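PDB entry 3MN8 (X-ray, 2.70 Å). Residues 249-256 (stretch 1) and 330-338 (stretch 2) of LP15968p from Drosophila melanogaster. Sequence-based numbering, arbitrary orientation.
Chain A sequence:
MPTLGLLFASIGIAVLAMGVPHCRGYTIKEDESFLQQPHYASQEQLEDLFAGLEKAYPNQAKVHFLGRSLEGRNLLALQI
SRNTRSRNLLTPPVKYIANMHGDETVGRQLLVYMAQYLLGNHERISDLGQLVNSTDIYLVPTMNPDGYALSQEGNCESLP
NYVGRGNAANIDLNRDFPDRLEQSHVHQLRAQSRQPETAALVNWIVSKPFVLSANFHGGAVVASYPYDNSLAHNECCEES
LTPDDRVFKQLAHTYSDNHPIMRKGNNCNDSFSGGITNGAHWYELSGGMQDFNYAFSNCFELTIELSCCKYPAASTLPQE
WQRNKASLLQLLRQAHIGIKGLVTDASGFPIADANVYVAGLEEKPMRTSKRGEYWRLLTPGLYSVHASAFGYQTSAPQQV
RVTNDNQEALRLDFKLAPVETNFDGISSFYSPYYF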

# COMPACT_ATOMS: atom_id res chain seq x y z
N LYS A 249 7.10 6.46 -10.15
CA LYS A 249 8.35 5.87 -10.62
C LYS A 249 9.40 5.80 -9.50
O LYS A 249 10.18 4.85 -9.43
CB LYS A 249 8.90 6.64 -11.83
CG LYS A 249 8.58 5.96 -13.15
CD LYS A 249 8.79 6.85 -14.37
CE LYS A 249 8.30 6.13 -15.62
NZ LYS A 249 7.95 7.07 -16.72
N GLN A 250 9.40 6.80 -8.61
CA GLN A 250 10.31 6.82 -7.47
C GLN A 250 9.95 5.71 -6.47
O GLN A 250 10.82 5.01 -5.95
CB GLN A 250 10.32 8.19 -6.78
CG GLN A 250 11.30 8.27 -5.61
CD GLN A 250 11.63 9.69 -5.16
OE1 GLN A 250 11.78 10.59 -5.98
NE2 GLN A 250 11.76 9.87 -3.86
N LEU A 251 8.66 5.54 -6.22
CA LEU A 251 8.19 4.47 -5.36
C LEU A 251 8.59 3.11 -5.91
O LEU A 251 9.23 2.32 -5.22
CB LEU A 251 6.68 4.54 -5.20
CG LEU A 251 6.22 5.81 -4.49
CD1 LEU A 251 4.71 5.93 -4.48
CD2 LEU A 251 6.82 5.88 -3.08
N ALA A 252 8.19 2.85 -7.15
CA ALA A 252 8.53 1.59 -7.80
C ALA A 252 10.03 1.31 -7.78
O ALA A 252 10.46 0.17 -7.60
CB ALA A 252 8.00 1.58 -9.24
N HIS A 253 10.83 2.36 -7.98
CA HIS A 253 12.28 2.21 -8.03
C HIS A 253 12.84 1.96 -6.65
O HIS A 253 13.79 1.19 -6.50
CB HIS A 253 12.96 3.42 -8.65
CG HIS A 253 13.22 3.29 -10.12
ND1 HIS A 253 12.75 4.19 -11.05
CD2 HIS A 253 13.90 2.35 -10.82
CE1 HIS A 253 13.12 3.82 -12.26
NE2 HIS A 253 13.82 2.71 -12.15
N THR A 254 12.24 2.60 -5.65
CA THR A 254 12.64 2.36 -4.27
C THR A 254 12.61 0.87 -3.93
O THR A 254 13.52 0.35 -3.30
CB THR A 254 11.72 3.07 -3.28
OG1 THR A 254 11.69 4.47 -3.56
CG2 THR A 254 12.21 2.85 -1.87
N TYR A 255 11.55 0.19 -4.34
CA TYR A 255 11.41 -1.23 -4.05
C TYR A 255 12.35 -2.07 -4.92
O TYR A 255 13.09 -2.93 -4.43
CB TYR A 255 9.96 -1.69 -4.24
CG TYR A 255 9.67 -3.02 -3.58
CD1 TYR A 255 10.08 -4.22 -4.19
CD2 TYR A 255 9.01 -3.09 -2.36
CE1 TYR A 255 9.83 -5.45 -3.59
CE2 TYR A 255 8.75 -4.31 -1.74
CZ TYR A 255 9.16 -5.49 -2.37
OH TYR A 255 8.92 -6.71 -1.77
N SER A 256 12.33 -1.83 -6.22
CA SER A 256 13.11 -2.64 -7.13
C SER A 256 14.60 -2.42 -6.89
O SER A 256 15.37 -3.38 -6.79
CB SER A 256 12.74 -2.32 -8.58
OG SER A 256 13.39 -3.21 -9.48
N GLN A 330 12.27 0.40 3.05
CA GLN A 330 12.56 1.62 2.31
C GLN A 330 11.32 2.21 1.64
O GLN A 330 11.15 3.42 1.59
CB GLN A 330 13.67 1.38 1.30
CG GLN A 330 15.01 1.15 1.95
CD GLN A 330 15.38 2.28 2.89
OE1 GLN A 330 15.69 3.39 2.45
NE2 GLN A 330 15.36 2.01 4.19
N LEU A 331 10.45 1.35 1.11
CA LEU A 331 9.21 1.81 0.49
C LEU A 331 8.37 2.48 1.55
O LEU A 331 7.83 3.56 1.33
CB LEU A 331 8.44 0.64 -0.13
CG LEU A 331 7.19 0.97 -0.95
CD1 LEU A 331 6.61 -0.29 -1.56
CD2 LEU A 331 6.13 1.64 -0.10
N LEU A 332 8.27 1.85 2.71
CA LEU A 332 7.48 2.43 3.78
C LEU A 332 7.96 3.83 4.07
O LEU A 332 7.16 4.75 4.21
CB LEU A 332 7.51 1.56 5.04
CG LEU A 332 6.67 0.27 4.89
CD1 LEU A 332 6.90 -0.70 6.03
CD2 LEU A 332 5.20 0.60 4.75
N ARG A 333 9.28 4.01 4.13
CA ARG A 333 9.86 5.32 4.45
C ARG A 333 9.60 6.37 3.37
O ARG A 333 9.81 7.56 3.58
CB ARG A 333 11.35 5.21 4.76
CG ARG A 333 11.65 4.13 5.78
CD ARG A 333 12.96 4.33 6.53
NE ARG A 333 12.81 5.30 7.61
CZ ARG A 333 13.03 5.09 8.91
NH1 ARG A 333 12.85 6.11 9.73
NH2 ARG A 333 13.41 3.92 9.39
N GLN A 334 9.12 5.92 2.21
CA GLN A 334 8.71 6.83 1.14
C GLN A 334 7.39 7.54 1.49
O GLN A 334 7.04 8.56 0.89
CB GLN A 334 8.58 6.07 -0.17
CG GLN A 334 9.90 5.70 -0.84
CD GLN A 334 10.61 6.93 -1.42
OE1 GLN A 334 10.13 7.55 -2.37
NE2 GLN A 334 11.75 7.27 -0.85
N ALA A 335 6.66 7.03 2.47
CA ALA A 335 5.49 7.74 2.95
C ALA A 335 5.89 9.00 3.69
O ALA A 335 5.06 9.68 4.30
CB ALA A 335 4.64 6.84 3.83
N HIS A 336 7.17 9.33 3.67
CA HIS A 336 7.62 10.51 4.40
C HIS A 336 8.15 11.61 3.52
O HIS A 336 8.45 12.70 4.01
CB HIS A 336 8.62 10.12 5.46
CG HIS A 336 8.04 9.22 6.50
ND1 HIS A 336 7.18 9.67 7.48
CD2 HIS A 336 8.17 7.89 6.71
CE1 HIS A 336 6.82 8.66 8.25
NE2 HIS A 336 7.41 7.57 7.81
N ILE A 337 8.25 11.32 2.23
CA ILE A 337 8.71 12.33 1.28
C ILE A 337 7.68 13.42 1.09
O ILE A 337 6.52 13.30 1.51
CB ILE A 337 9.05 11.72 -0.09
CG1 ILE A 337 7.79 11.16 -0.76
CG2 ILE A 337 10.14 10.66 0.05
CD1 ILE A 337 8.09 10.44 -2.05
N GLY A 338 8.13 14.50 0.47
CA GLY A 338 7.27 15.61 0.16
C GLY A 338 6.97 16.48 1.37
O GLY A 338 7.88 16.84 2.13

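The helix of stretch 1 packs against stretch 2 through Q250, L251, T254 and Y255, burying 357 Å² in total. Q334 occupies the centre of the contact. Its CB points toward the helix, and chi1 and chi2 are both m, folding the side chain so that its amide lies beside Q250 and T254. Q250 reaches out to meet it: with chi1 and chi2 both t, the chain is extended, and NE2 donates a hydrogen bond to Q334 OE1 (3.2 Å), the one hydrogen bond between the stretches.

T254, one turn on from Q250, adopts the m rotamer. This brings OG1 within 2.6 Å of Q250 O, to which it donates a hydrogen bond, so the hydroxyl is satisfied within its own helix while CG2 is free to pack 3.7 Å from Q330 O. The short, branched side chain thus suits a place close to the opposing backbone.

Apolar atoms complete the contact. The CA-to-CB bond of L251 points sideways to stretch 2, but its mt conformation carries CD2 to 3.4 Å from Q334 CB, against the apolar part of the glutamine. Where the backbones approach most closely, at Y255 and L331, the tt leucine places CD1 3.8 Å from Y255 CD2; the tyrosine hydroxyl is hydrogen-bonded elsewhere in the structure.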